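Local coordinates for protein genome packaging NTPase B204 (Sulfolobus turreted icosahedral virus 2, PDB 4KFU) that probably hydrolyses ATP to power the packaging of viral DNA into the capsid, as a P-loop NTPase of the FtsK-HerA superfamily, at residues V7-R12 and Y19-Y24; L133-Q138 and P145-Q150; P27-K30 and S35-I38. All blocks are in the same frame, centred on the assembly; numbering follows the deposited sequence.

Contact 1: residues V7-R12 and Y19-Y24; sequences VVLVGR and YLIKHY. With ACP (phosphomethylphosphonic acid adenylate ester), chain E.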
ATOM      1  N   VAL A   7       3.656   4.102  -2.385  1.00 20.19           N
ATOM      2  CA  VAL A   7       4.278   3.809  -1.097  1.00 20.98           C
ATOM      3  C   VAL A   7       4.067   2.340  -0.786  1.00 21.84           C
ATOM      4  O   VAL A   7       2.952   1.812  -0.911  1.00 16.66           O
ATOM      5  CB  VAL A   7       3.679   4.658   0.036  1.00 19.40           C
ATOM      6  CG1 VAL A   7       4.311   4.294   1.369  1.00 20.78           C
ATOM      7  CG2 VAL A   7       3.870   6.128  -0.252  1.00 18.34           C
ATOM      8  N   VAL A   8       5.145   1.671  -0.388  1.00 17.15           N
ATOM      9  CA  VAL A   8       5.070   0.253  -0.079  1.00 16.68           C
ATOM     10  C   VAL A   8       5.493   0.024   1.363  1.00 17.08           C
ATOM     11  O   VAL A   8       6.580   0.456   1.783  1.00 18.14           O
ATOM     12  CB  VAL A   8       5.945  -0.573  -1.036  1.00 15.03           C
ATOM     13  CG1 VAL A   8       5.831  -2.062  -0.714  1.00 16.27           C
ATOM     14  CG2 VAL A   8       5.520  -0.302  -2.498  1.00 16.56           C
ATOM     15  N   LEU A   9       4.620  -0.624   2.131  1.00 13.87           N
ATOM     16  CA  LEU A   9       4.941  -0.945   3.516  1.00 12.43           C
ATOM     17  C   LEU A   9       5.182  -2.443   3.668  1.00 16.79           C
ATOM     18  O   LEU A   9       4.355  -3.266   3.254  1.00 17.89           O
ATOM     19  CB  LEU A   9       3.804  -0.537   4.444  1.00 18.63           C
ATOM     20  CG  LEU A   9       3.118   0.802   4.214  1.00 22.96           C
ATOM     21  CD1 LEU A   9       1.991   0.936   5.227  1.00 22.17           C
ATOM     22  CD2 LEU A   9       4.106   1.945   4.353  1.00 22.95           C
ATOM     23  N   VAL A  10       6.308  -2.795   4.278  1.00 18.27           N
ATOM     24  CA  VAL A  10       6.656  -4.196   4.493  1.00 17.53           C
ATOM     25  C   VAL A  10       6.901  -4.438   5.970  1.00 20.79           C
ATOM     26  O   VAL A  10       7.715  -3.748   6.593  1.00 20.19           O
ATOM     27  CB  VAL A  10       7.922  -4.591   3.739  1.00 19.33           C
ATOM     28  CG1 VAL A  10       8.184  -6.093   3.922  1.00 20.95           C
ATOM     29  CG2 VAL A  10       7.790  -4.221   2.250  1.00 18.77           C
ATOM     30  N   GLY A  11       6.211  -5.420   6.533  1.00 16.74           N
ATOM     31  CA  GLY A  11       6.397  -5.705   7.944  1.00 21.53           C
ATOM     32  C   GLY A  11       5.701  -6.970   8.387  1.00 22.79           C
ATOM     33  O   GLY A  11       4.591  -7.257   7.928  1.00 20.30           O
ATOM     34  N   ARG A  12       6.349  -7.721   9.282  1.00 24.22           N
ATOM     35  CA  ARG A  12       5.763  -8.946   9.830  1.00 24.81           C
ATOM     36  C   ARG A  12       4.405  -8.681  10.490  1.00 25.05           C
ATOM     37  O   ARG A  12       4.075  -7.534  10.833  1.00 20.55           O
ATOM     38  CB  ARG A  12       6.726  -9.586  10.842  1.00 29.14           C
ATOM     39  N   TYR A  19      -1.104  -0.127  11.519  1.00 24.56           N
ATOM     40  CA  TYR A  19      -1.199   0.956  12.497  1.00 24.90           C
ATOM     41  C   TYR A  19      -0.688   2.244  11.867  1.00 25.08           C
ATOM     42  O   TYR A  19      -1.266   3.313  12.051  1.00 23.79           O
ATOM     43  CB  TYR A  19      -0.374   0.606  13.732  1.00 29.99           C
ATOM     44  CG  TYR A  19      -0.648   1.459  14.957  1.00 32.71           C
ATOM     45  CD1 TYR A  19      -1.653   1.112  15.859  1.00 31.41           C
ATOM     46  CD2 TYR A  19       0.107   2.596  15.221  1.00 29.33           C
ATOM     47  CE1 TYR A  19      -1.905   1.883  16.991  1.00 34.99           C
ATOM     48  CE2 TYR A  19      -0.137   3.373  16.343  1.00 31.23           C
ATOM     49  CZ  TYR A  19      -1.144   3.009  17.223  1.00 33.38           C
ATOM     50  OH  TYR A  19      -1.381   3.777  18.333  1.00 39.80           O
ATOM     51  N   LEU A  20       0.412   2.132  11.130  1.00 24.13           N
ATOM     52  CA  LEU A  20       0.948   3.241  10.343  1.00 25.24           C
ATOM     53  C   LEU A  20      -0.088   3.795   9.349  1.00 25.38           C
ATOM     54  O   LEU A  20      -0.244   5.010   9.194  1.00 24.01           O
ATOM     55  CB  LEU A  20       2.197   2.767   9.587  1.00 22.54           C
ATOM     56  CG  LEU A  20       3.254   3.806   9.226  1.00 29.98           C
ATOM     57  CD1 LEU A  20       3.681   4.582  10.455  1.00 27.21           C
ATOM     58  CD2 LEU A  20       4.463   3.118   8.579  1.00 23.91           C
ATOM     59  N   ILE A  21      -0.775   2.897   8.652  1.00 24.27           N
ATOM     60  CA  ILE A  21      -1.807   3.310   7.707  1.00 23.93           C
ATOM     61  C   ILE A  21      -2.933   4.037   8.440  1.00 26.46           C
ATOM     62  O   ILE A  21      -3.356   5.125   8.019  1.00 26.30           O
ATOM     63  CB  ILE A  21      -2.366   2.108   6.922  1.00 23.65           C
ATOM     64  CG1 ILE A  21      -1.301   1.580   5.953  1.00 24.67           C
ATOM     65  CG2 ILE A  21      -3.616   2.496   6.150  1.00 25.23           C
ATOM     66  CD1 ILE A  21      -1.695   0.311   5.216  1.00 23.15           C
ATOM     67  N   LYS A  22      -3.394   3.450   9.547  1.00 24.30           N
ATOM     68  CA  LYS A  22      -4.564   3.973  10.266  1.00 27.61           C
ATOM     69  C   LYS A  22      -4.285   5.262  11.020  1.00 29.13           C
ATOM     70  O   LYS A  22      -5.165   6.112  11.138  1.00 29.76           O
ATOM     71  CB  LYS A  22      -5.107   2.926  11.246  1.00 27.87           C
ATOM     72  CG  LYS A  22      -5.651   1.657  10.591  1.00 28.02           C
ATOM     73  CD  LYS A  22      -5.763   0.527  11.618  1.00 25.84           C
ATOM     74  CE  LYS A  22      -6.071  -0.811  10.952  1.00 32.55           C
ATOM     75  NZ  LYS A  22      -6.118  -1.935  11.937  1.00 30.96           N
ATOM     76  N   HIS A  23      -3.069   5.414  11.538  1.00 25.92           N
ATOM     77  CA  HIS A  23      -2.787   6.529  12.445  1.00 28.06           C
ATOM     78  C   HIS A  23      -1.721   7.490  11.941  1.00 30.04           C
ATOM     79  O   HIS A  23      -1.357   8.431  12.634  1.00 31.21           O
ATOM     80  CB  HIS A  23      -2.425   6.018  13.837  1.00 30.98           C
ATOM     81  CG  HIS A  23      -3.529   5.259  14.498  1.00 35.02           C
ATOM     82  ND1 HIS A  23      -3.414   3.930  14.848  1.00 35.20           N
ATOM     83  CD2 HIS A  23      -4.774   5.641  14.874  1.00 35.86           C
ATOM     84  CE1 HIS A  23      -4.539   3.529  15.420  1.00 37.09           C
ATOM     85  NE2 HIS A  23      -5.379   4.546  15.441  1.00 42.59           N
ATOM     86  N   TYR A  24      -1.206   7.251  10.741  1.00 29.33           N
ATOM     87  CA  TYR A  24      -0.386   8.271  10.113  1.00 27.62           C
ATOM     88  C   TYR A  24      -0.900   8.649   8.729  1.00 33.10           C
ATOM     89  O   TYR A  24      -1.304   9.792   8.506  1.00 34.51           O
ATOM     90  CB  TYR A  24       1.087   7.880  10.026  1.00 29.41           C
ATOM     91  CG  TYR A  24       1.843   8.922   9.244  1.00 33.88           C
ATOM     92  CD1 TYR A  24       2.093  10.172   9.791  1.00 39.08           C
ATOM     93  CD2 TYR A  24       2.260   8.679   7.947  1.00 29.33           C
ATOM     94  CE1 TYR A  24       2.763  11.143   9.078  1.00 40.92           C
ATOM     95  CE2 TYR A  24       2.929   9.647   7.221  1.00 37.15           C
ATOM     96  CZ  TYR A  24       3.178  10.875   7.795  1.00 39.77           C
ATOM     97  OH  TYR A  24       3.847  11.841   7.081  1.00 46.63           O
TER
HETATM   98  PG  ACP E 301      -2.030  -7.962  10.782  1.00 41.19           P
HETATM   99  O1G ACP E 301      -1.081  -9.065  10.107  1.00 35.10           O
HETATM  100  O2G ACP E 301      -2.554  -6.985   9.623  1.00 34.90           O
HETATM  101  O3G ACP E 301      -3.169  -8.627  11.466  1.00 41.84           O
HETATM  102  PB  ACP E 301      -0.109  -5.688  11.301  1.00 29.20           P
HETATM  103  O1B ACP E 301      -0.937  -4.817  10.235  1.00 27.79           O
HETATM  104  O2B ACP E 301       1.129  -6.239  10.720  1.00 31.47           O
HETATM  105  C3B ACP E 301      -1.090  -7.032  12.022  1.00 31.54           C
HETATM  106  PA  ACP E 301      -0.728  -3.630  13.151  1.00 30.37           P
HETATM  107  O1A ACP E 301      -2.134  -4.170  13.034  1.00 33.53           O
HETATM  108  O2A ACP E 301      -0.356  -2.296  12.539  1.00 27.52           O
HETATM  109  O3A ACP E 301       0.303  -4.709  12.527  1.00 28.35           O
HETATM  110  O5' ACP E 301      -0.342  -3.512  14.709  1.00 25.79           O
HETATM  111  C5' ACP E 301      -0.468  -4.578  15.647  1.00 32.35           C
HETATM  112  C4' ACP E 301      -0.514  -3.968  17.054  1.00 30.16           C
HETATM  113  O4' ACP E 301       0.705  -3.314  17.434  1.00 32.51           O
HETATM  114  C3' ACP E 301      -1.609  -2.918  17.164  1.00 34.27           C
HETATM  115  O3' ACP E 301      -2.737  -3.465  17.859  1.00 46.45           O
HETATM  116  C2' ACP E 301      -1.027  -1.797  17.992  1.00 34.15           C
HETATM  117  O2' ACP E 301      -1.685  -1.847  19.252  1.00 35.44           O
HETATM  118  C1' ACP E 301       0.452  -2.110  18.171  1.00 28.71           C
HETATM  119  N9  ACP E 301       1.209  -0.975  17.581  1.00 27.83           N
HETATM  120  C8  ACP E 301       1.559  -0.855  16.286  1.00 28.97           C
HETATM  121  N7  ACP E 301       2.244   0.301  16.066  1.00 26.86           N
HETATM  122  C5  ACP E 301       2.327   0.950  17.241  1.00 27.87           C
HETATM  123  C6  ACP E 301       2.918   2.223  17.717  1.00 27.38           C
HETATM  124  N6  ACP E 301       3.560   3.074  16.887  1.00 23.00           N
HETATM  125  N1  ACP E 301       2.777   2.521  19.029  1.00 33.55           N
HETATM  126  C2  ACP E 301       2.136   1.695  19.880  1.00 32.90           C
HETATM  127  N3  ACP E 301       1.581   0.525  19.517  1.00 31.80           N
HETATM  128  C4  ACP E 301       1.643   0.102  18.232  1.00 27.57           C
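Leu9 reaches from the strand toward the helix and lays its CD1 methyl obliquely across Ile21. The CD1 of Leu9 sits 3.4 Å from CG1 of Ile21, tighter than ordinary van der Waals contact, and 3.7 Å from its CD1. Ile21 gets there by its chain rather than by its root: CG1 is anti to the carbonyl carbon (chi1 -70°) and the chain is extended beyond it, which carries the end of the side chain to the strand. Leu20 comes in beside it on the same helix, and its CD2 is 4.4 Å from CD2 of Leu9, so one leucine spans two consecutive helix residues. All three are buried. This is the strand-loop-helix unit of a P-loop NTPase: strand 6-10 runs into the Walker A loop, with Lys17 reaching back to Gly11 O, and helix 17-31 follows. The leucine contact packs the first turns of that helix against the sheet. At the helix start, Tyr19 N donates a bond to O2A of the ATP analogue AMPPCP (146° at the hydrogen), its 2.5 Å length doubtful because shorter than usual. The ring of Tyr19 stands against the adenine, whose C5 lies 3.4 Å above one face and offset toward the rim, while ND1 of His23 covers the opposite face over its centre.

Contact 2: residues L133-Q138 and P145-Q150; sequences LILSTQ and PIVYKQ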
ATOM      1  N   LEU A 133      -0.740   5.082  -4.586  1.00 19.77           N
ATOM      2  CA  LEU A 133      -0.939   3.736  -4.079  1.00 17.04           C
ATOM      3  C   LEU A 133      -0.233   3.593  -2.754  1.00 20.27           C
ATOM      4  O   LEU A 133       0.911   4.052  -2.593  1.00 21.84           O
ATOM      5  CB  LEU A 133      -0.325   2.695  -5.019  1.00 20.99           C
ATOM      6  CG  LEU A 133      -0.866   2.264  -6.367  1.00 24.41           C
ATOM      7  CD1 LEU A 133       0.025   1.136  -6.848  1.00 18.29           C
ATOM      8  CD2 LEU A 133      -2.309   1.779  -6.256  1.00 22.17           C
ATOM      9  N   ILE A 134      -0.915   2.963  -1.805  1.00 22.35           N
ATOM     10  CA  ILE A 134      -0.235   2.441  -0.622  1.00 19.46           C
ATOM     11  C   ILE A 134      -0.408   0.938  -0.629  1.00 21.64           C
ATOM     12  O   ILE A 134      -1.538   0.433  -0.625  1.00 20.62           O
ATOM     13  CB  ILE A 134      -0.779   3.026   0.674  1.00 16.56           C
ATOM     14  CG1 ILE A 134      -0.572   4.540   0.673  1.00 17.26           C
ATOM     15  CG2 ILE A 134      -0.024   2.420   1.864  1.00 20.20           C
ATOM     16  CD1 ILE A 134      -1.187   5.255   1.828  1.00 20.07           C
ATOM     17  N   LEU A 135       0.711   0.221  -0.703  1.00 15.30           N
ATOM     18  CA  LEU A 135       0.677  -1.232  -0.761  1.00 14.41           C
ATOM     19  C   LEU A 135       1.340  -1.787   0.486  1.00 19.10           C
ATOM     20  O   LEU A 135       2.408  -1.314   0.894  1.00 20.86           O
ATOM     21  CB  LEU A 135       1.415  -1.757  -1.991  1.00 16.83           C
ATOM     22  CG  LEU A 135       0.913  -1.291  -3.360  1.00 20.08           C
ATOM     23  CD1 LEU A 135       1.758  -1.914  -4.456  1.00 23.23           C
ATOM     24  CD2 LEU A 135      -0.571  -1.629  -3.549  1.00 17.62           C
ATOM     25  N   SER A 136       0.722  -2.802   1.077  1.00 18.93           N
ATOM     26  CA  SER A 136       1.210  -3.352   2.332  1.00 19.24           C
ATOM     27  C   SER A 136       1.346  -4.863   2.225  1.00 19.35           C
ATOM     28  O   SER A 136       0.452  -5.533   1.693  1.00 25.63           O
ATOM     29  CB  SER A 136       0.224  -2.982   3.446  1.00 22.24           C
ATOM     30  OG  SER A 136       0.457  -3.733   4.612  1.00 32.52           O
ATOM     31  N   THR A 137       2.446  -5.409   2.741  1.00 18.80           N
ATOM     32  CA  THR A 137       2.632  -6.860   2.748  1.00 18.89           C
ATOM     33  C   THR A 137       3.497  -7.301   3.909  1.00 19.84           C
ATOM     34  O   THR A 137       4.124  -6.465   4.566  1.00 18.93           O
ATOM     35  CB  THR A 137       3.256  -7.366   1.438  1.00 23.34           C
ATOM     36  OG1 THR A 137       2.976  -8.767   1.297  1.00 32.60           O
ATOM     37  CG2 THR A 137       4.774  -7.118   1.424  1.00 20.29           C
ATOM     38  N   GLN A 138       3.536  -8.610   4.156  1.00 16.55           N
ATOM     39  CA  GLN A 138       4.191  -9.138   5.359  1.00 18.78           C
ATOM     40  C   GLN A 138       5.677  -9.442   5.156  1.00 20.22           C
ATOM     41  O   GLN A 138       6.486  -9.130   6.011  1.00 20.36           O
ATOM     42  CB  GLN A 138       3.461 -10.385   5.870  1.00 21.25           C
ATOM     43  CG  GLN A 138       1.937 -10.199   5.974  1.00 33.01           C
ATOM     44  CD  GLN A 138       1.362 -10.573   7.333  1.00 41.63           C
ATOM     45  OE1 GLN A 138       0.759  -9.732   8.021  1.00 40.22           O
ATOM     46  NE2 GLN A 138       1.517 -11.840   7.716  1.00 38.01           N
ATOM     47  N   PRO A 145       8.944  -8.109  -7.715  1.00 16.16           N
ATOM     48  CA  PRO A 145      10.060  -7.173  -7.529  1.00 15.44           C
ATOM     49  C   PRO A 145       9.835  -5.834  -8.229  1.00 15.01           C
ATOM     50  O   PRO A 145      10.329  -4.825  -7.731  1.00 17.69           O
ATOM     51  CB  PRO A 145      11.241  -7.912  -8.163  1.00 20.93           C
ATOM     52  CG  PRO A 145      10.898  -9.352  -8.005  1.00 22.01           C
ATOM     53  CD  PRO A 145       9.404  -9.436  -8.163  1.00 19.39           C
ATOM     54  N   ILE A 146       9.081  -5.804  -9.329  1.00 17.11           N
ATOM     55  CA  ILE A 146       8.828  -4.519  -9.995  1.00 18.43           C
ATOM     56  C   ILE A 146       8.065  -3.516  -9.135  1.00 17.24           C
ATOM     57  O   ILE A 146       8.208  -2.303  -9.322  1.00 16.20           O
ATOM     58  CB  ILE A 146       8.176  -4.658 -11.389  1.00 19.71           C
ATOM     59  CG1 ILE A 146       6.860  -5.454 -11.312  1.00 15.13           C
ATOM     60  CG2 ILE A 146       9.157  -5.300 -12.354  1.00 19.11           C
ATOM     61  CD1 ILE A 146       6.033  -5.345 -12.578  1.00 23.84           C
ATOM     62  N   VAL A 147       7.265  -4.006  -8.192  1.00 17.38           N
ATOM     63  CA  VAL A 147       6.666  -3.109  -7.196  1.00 17.57           C
ATOM     64  C   VAL A 147       7.715  -2.260  -6.478  1.00 16.31           C
ATOM     65  O   VAL A 147       7.528  -1.051  -6.282  1.00 15.74           O
ATOM     66  CB  VAL A 147       5.825  -3.878  -6.138  1.00 20.38           C
ATOM     67  CG1 VAL A 147       5.402  -2.948  -5.001  1.00 17.90           C
ATOM     68  CG2 VAL A 147       4.603  -4.513  -6.783  1.00 15.06           C
ATOM     69  N   TYR A 148       8.833  -2.872  -6.085  1.00 18.29           N
ATOM     70  CA  TYR A 148       9.852  -2.094  -5.384  1.00 17.90           C
ATOM     71  C   TYR A 148      10.628  -1.178  -6.325  1.00 17.43           C
ATOM     72  O   TYR A 148      11.051  -0.100  -5.917  1.00 18.25           O
ATOM     73  CB  TYR A 148      10.798  -2.994  -4.571  1.00 12.92           C
ATOM     74  CG  TYR A 148      10.049  -3.922  -3.650  1.00 13.97           C
ATOM     75  CD1 TYR A 148       9.409  -3.429  -2.523  1.00 17.36           C
ATOM     76  CD2 TYR A 148       9.953  -5.287  -3.918  1.00 16.79           C
ATOM     77  CE1 TYR A 148       8.700  -4.274  -1.667  1.00 17.52           C
ATOM     78  CE2 TYR A 148       9.230  -6.142  -3.072  1.00 17.30           C
ATOM     79  CZ  TYR A 148       8.616  -5.613  -1.942  1.00 15.65           C
ATOM     80  OH  TYR A 148       7.915  -6.440  -1.087  1.00 17.07           O
ATOM     81  N   LYS A 149      10.810  -1.596  -7.574  1.00 17.51           N
ATOM     82  CA  LYS A 149      11.503  -0.751  -8.540  1.00 18.27           C
ATOM     83  C   LYS A 149      10.665   0.477  -8.922  1.00 20.51           C
ATOM     84  O   LYS A 149      11.205   1.543  -9.240  1.00 18.48           O
ATOM     85  CB  LYS A 149      11.851  -1.548  -9.793  1.00 18.58           C
ATOM     86  CG  LYS A 149      12.660  -2.827  -9.540  1.00 21.56           C
ATOM     87  CD  LYS A 149      13.923  -2.559  -8.724  1.00 24.32           C
ATOM     88  CE  LYS A 149      14.879  -1.653  -9.463  1.00 27.99           C
ATOM     89  NZ  LYS A 149      16.294  -2.104  -9.296  1.00 40.51           N
ATOM     90  N   GLN A 150       9.344   0.331  -8.882  1.00 16.91           N
ATOM     91  CA  GLN A 150       8.446   1.420  -9.272  1.00 13.36           C
ATOM     92  C   GLN A 150       7.994   2.306  -8.112  1.00 17.33           C
ATOM     93  O   GLN A 150       7.384   3.365  -8.322  1.00 22.44           O
ATOM     94  CB  GLN A 150       7.209   0.852  -9.983  1.00 16.86           C
ATOM     95  CG  GLN A 150       7.507   0.225 -11.329  1.00 16.63           C
ATOM     96  CD  GLN A 150       8.234   1.174 -12.265  1.00 23.31           C
ATOM     97  OE1 GLN A 150       9.358   0.901 -12.688  1.00 25.00           O
ATOM     98  NE2 GLN A 150       7.597   2.296 -12.589  1.00 21.07           N
TER
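Leu135 points its side chain off the sheet at Val147, and the overlap is narrow: CD1 of the leucine meets CG1 of the valine at 3.8 Å, an ordinary van der Waals distance. The two side chains meet at a slant. Val147 turns CG1 anti to its backbone N (chi1 171°), which sends that methyl from the helix toward the strand. Two residues along the strand, Thr137 makes the second touch, its CG2 lying 4.1 Å from OH of Tyr148. Here the approach is close to a right angle, the long tyrosine running across the short threonine branch. Tyr148 does not leave its helix facing the strand; the length of the ring brings the hydroxyl over. The polar ends are engaged elsewhere: Tyr148 OH is hydrogen-bonded to Val140 O, and Thr137 OG1 to Asp142 OD2, both in the connection between strand 131-137 and helix 145-150. Helix 145-150 lies over both strand 131-137 and its parallel neighbour 6-10, since Val147 and Tyr148 also rest on Val8. Beyond Thr137 the chain reaches Gln138, which belongs to the AMPPCP pocket and whose OE1 is hydrogen-bonded to Lys17 NZ. Between strand and helix, then, the chemistry is mainly apolar: methyl on methyl in the middle, with a phenol oxygen against a threonine methyl beside it. Dispersion and burial hold the two segments against each other, while the hydroxyls spend their hydrogen bonds on the connecting loop.

Contact 3: residues P27-K30 and S35-I38; sequences PVLK and SYII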
ATOM      1  N   PRO A  27      -4.913   9.809   8.553  1.00 35.22           N
ATOM      2  CA  PRO A  27      -5.104  11.158   9.103  1.00 30.85           C
ATOM      3  C   PRO A  27      -4.487  12.262   8.244  1.00 35.43           C
ATOM      4  O   PRO A  27      -5.126  13.303   8.063  1.00 34.24           O
ATOM      5  CB  PRO A  27      -4.382  11.087  10.451  1.00 39.50           C
ATOM      6  CG  PRO A  27      -4.488   9.656  10.842  1.00 35.65           C
ATOM      7  CD  PRO A  27      -4.349   8.891   9.563  1.00 31.43           C
ATOM      8  N   VAL A  28      -3.279  12.044   7.726  1.00 30.79           N
ATOM      9  CA  VAL A  28      -2.599  13.077   6.937  1.00 32.76           C
ATOM     10  C   VAL A  28      -3.324  13.349   5.620  1.00 36.61           C
ATOM     11  O   VAL A  28      -3.437  14.499   5.175  1.00 35.56           O
ATOM     12  CB  VAL A  28      -1.127  12.715   6.655  1.00 32.96           C
ATOM     13  CG1 VAL A  28      -0.519  13.679   5.651  1.00 38.74           C
ATOM     14  CG2 VAL A  28      -0.326  12.737   7.948  1.00 37.49           C
ATOM     15  N   LEU A  29      -3.820  12.283   5.002  1.00 30.40           N
ATOM     16  CA  LEU A  29      -4.593  12.424   3.781  1.00 33.63           C
ATOM     17  C   LEU A  29      -5.827  13.256   4.063  1.00 32.52           C
ATOM     18  O   LEU A  29      -6.041  14.284   3.421  1.00 32.68           O
ATOM     19  CB  LEU A  29      -4.981  11.056   3.222  1.00 28.72           C
ATOM     20  CG  LEU A  29      -3.769  10.287   2.709  1.00 25.53           C
ATOM     21  CD1 LEU A  29      -4.165   8.899   2.210  1.00 23.95           C
ATOM     22  CD2 LEU A  29      -3.083  11.094   1.623  1.00 28.22           C
ATOM     23  N   LYS A  30      -6.614  12.816   5.046  1.00 33.03           N
ATOM     24  CA  LYS A  30      -7.849  13.497   5.423  1.00 36.70           C
ATOM     25  C   LYS A  30      -7.601  14.948   5.807  1.00 41.46           C
ATOM     26  O   LYS A  30      -8.411  15.825   5.501  1.00 42.62           O
ATOM     27  CB  LYS A  30      -8.546  12.756   6.561  1.00 36.32           C
ATOM     28  CG  LYS A  30      -9.123  11.409   6.149  1.00 36.41           C
ATOM     29  CD  LYS A  30     -10.642  11.397   6.235  1.00 42.73           C
ATOM     30  CE  LYS A  30     -11.133  11.495   7.662  1.00 45.65           C
ATOM     31  NZ  LYS A  30     -12.591  11.805   7.691  1.00 52.03           N
ATOM     32  N   SER A  35      -8.827  12.281  -0.940  1.00 25.64           N
ATOM     33  CA  SER A  35      -9.725  11.135  -0.860  0.57 28.61           C
ATOM     34  C   SER A  35      -8.959   9.813  -0.886  1.00 26.57           C
ATOM     35  O   SER A  35      -7.819   9.746  -1.348  1.00 25.41           O
ATOM     36  CB  SER A  35     -10.725  11.161  -2.019  0.57 27.80           C
ATOM     37  OG  SER A  35     -10.071  10.947  -3.255  0.57 27.58           O
ATOM     38  N   TYR A  36      -9.586   8.758  -0.378  1.00 24.96           N
ATOM     39  CA  TYR A  36      -8.986   7.437  -0.478  1.00 23.32           C
ATOM     40  C   TYR A  36     -10.002   6.319  -0.671  1.00 25.68           C
ATOM     41  O   TYR A  36     -11.178   6.431  -0.280  1.00 23.65           O
ATOM     42  CB  TYR A  36      -8.049   7.144   0.708  1.00 28.84           C
ATOM     43  CG  TYR A  36      -8.699   7.226   2.076  1.00 24.15           C
ATOM     44  CD1 TYR A  36      -9.577   6.237   2.515  1.00 26.87           C
ATOM     45  CD2 TYR A  36      -8.407   8.270   2.943  1.00 27.95           C
ATOM     46  CE1 TYR A  36     -10.163   6.303   3.766  1.00 24.89           C
ATOM     47  CE2 TYR A  36      -8.990   8.342   4.194  1.00 25.31           C
ATOM     48  CZ  TYR A  36      -9.867   7.355   4.596  1.00 26.17           C
ATOM     49  OH  TYR A  36     -10.444   7.411   5.846  1.00 25.37           O
ATOM     50  N   ILE A  37      -9.525   5.248  -1.296  1.00 23.55           N
ATOM     51  CA  ILE A  37     -10.274   4.020  -1.492  1.00 21.16           C
ATOM     52  C   ILE A  37      -9.469   2.898  -0.844  1.00 23.63           C
ATOM     53  O   ILE A  37      -8.280   2.711  -1.173  1.00 21.50           O
ATOM     54  CB  ILE A  37     -10.431   3.705  -2.998  1.00 22.51           C
ATOM     55  CG1 ILE A  37     -11.050   4.894  -3.738  1.00 22.96           C
ATOM     56  CG2 ILE A  37     -11.252   2.439  -3.206  1.00 19.74           C
ATOM     57  CD1 ILE A  37     -10.989   4.773  -5.249  1.00 23.82           C
ATOM     58  N   ILE A  38     -10.086   2.154   0.076  1.00 21.34           N
ATOM     59  CA  ILE A  38      -9.380   1.037   0.706  1.00 23.41           C
ATOM     60  C   ILE A  38      -9.865  -0.329   0.222  1.00 27.47           C
ATOM     61  O   ILE A  38     -11.043  -0.689   0.403  1.00 24.41           O
ATOM     62  CB  ILE A  38      -9.507   1.076   2.247  1.00 22.59           C
ATOM     63  CG1 ILE A  38      -9.084   2.446   2.791  1.00 22.36           C
ATOM     64  CG2 ILE A  38      -8.689  -0.042   2.872  1.00 22.16           C
ATOM     65  CD1 ILE A  38      -9.301   2.602   4.302  1.00 22.68           C
TER
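Tyr36 and Lys30 meet through the torsions of both side chains. Tyr36 holds CG between its backbone N and carbonyl carbon (chi1 58°), so the ring stands out from the strand toward the helix. Lys30 sets CG anti to its carbonyl carbon and then bends at chi2 (-115°) and again at chi3, so that its chain slants past the edge of the ring. The result is a meeting at that edge: CG of Lys30 lies near the ring plane, 3.6 Å from CE2 of Tyr36. The next methylene steps out of the plane, CD of Lys30 staying 4.0 Å from OH of Tyr36. The methylenes do the touching here, and the charged end passes on to Tyr68, on the neighbouring strand 68-72, with which Lys30 makes a cation-pi interaction. Tyr68 also meets the Tyr36 ring, the planes at about 55°, so lysine and both tyrosines form one cluster.

Leu29 adds a lighter touch, its CD1 coming within 4.4 Å of CD2 of Tyr36 on a slanting approach. That leucine also rests on Ile34 and Val99, so it leans inward on the sheet while Lys30 lies at the solvent margin of the contact. The phenol oxygen of Tyr36 is hydrogen-bonded to Phe53 O; this bond fixes where the far end of the ring lies and ties the residue to the loop ahead of strand 55-56, while the packing at the rim should hinder the ring from turning. Strand 35-40 itself runs between 68-72 and 98-102, with backbone bonds to Val69 and Val99. A short turn joins the end of helix 17-31 to this strand, whose direction is that of strand 6-10: the returning half of a beta-alpha-beta crossover, the connection characteristic of the parallel core of P-loop NTPases.

In the fold
From the N terminus, strand 6-10 leads through the Walker A loop into helix 17-31, and contact 1 closes that loop beside AMPPCP. The same helix runs on, with CD of Pro27 resting on Lys22 O, and contact 3 closes the short turn into strand 35-40. Contact 2 comes much later, folding helix 145-150 back over strand 131-137. The three loops follow in series; none encloses or crosses another. In space, contacts 1 and 2 adjoin: strands 6-10 and 131-137 are neighbours, probably hydrogen-bonded from Val7 N to Leu133 O. Contacts 2 and 3 do not touch, but share the central sheet.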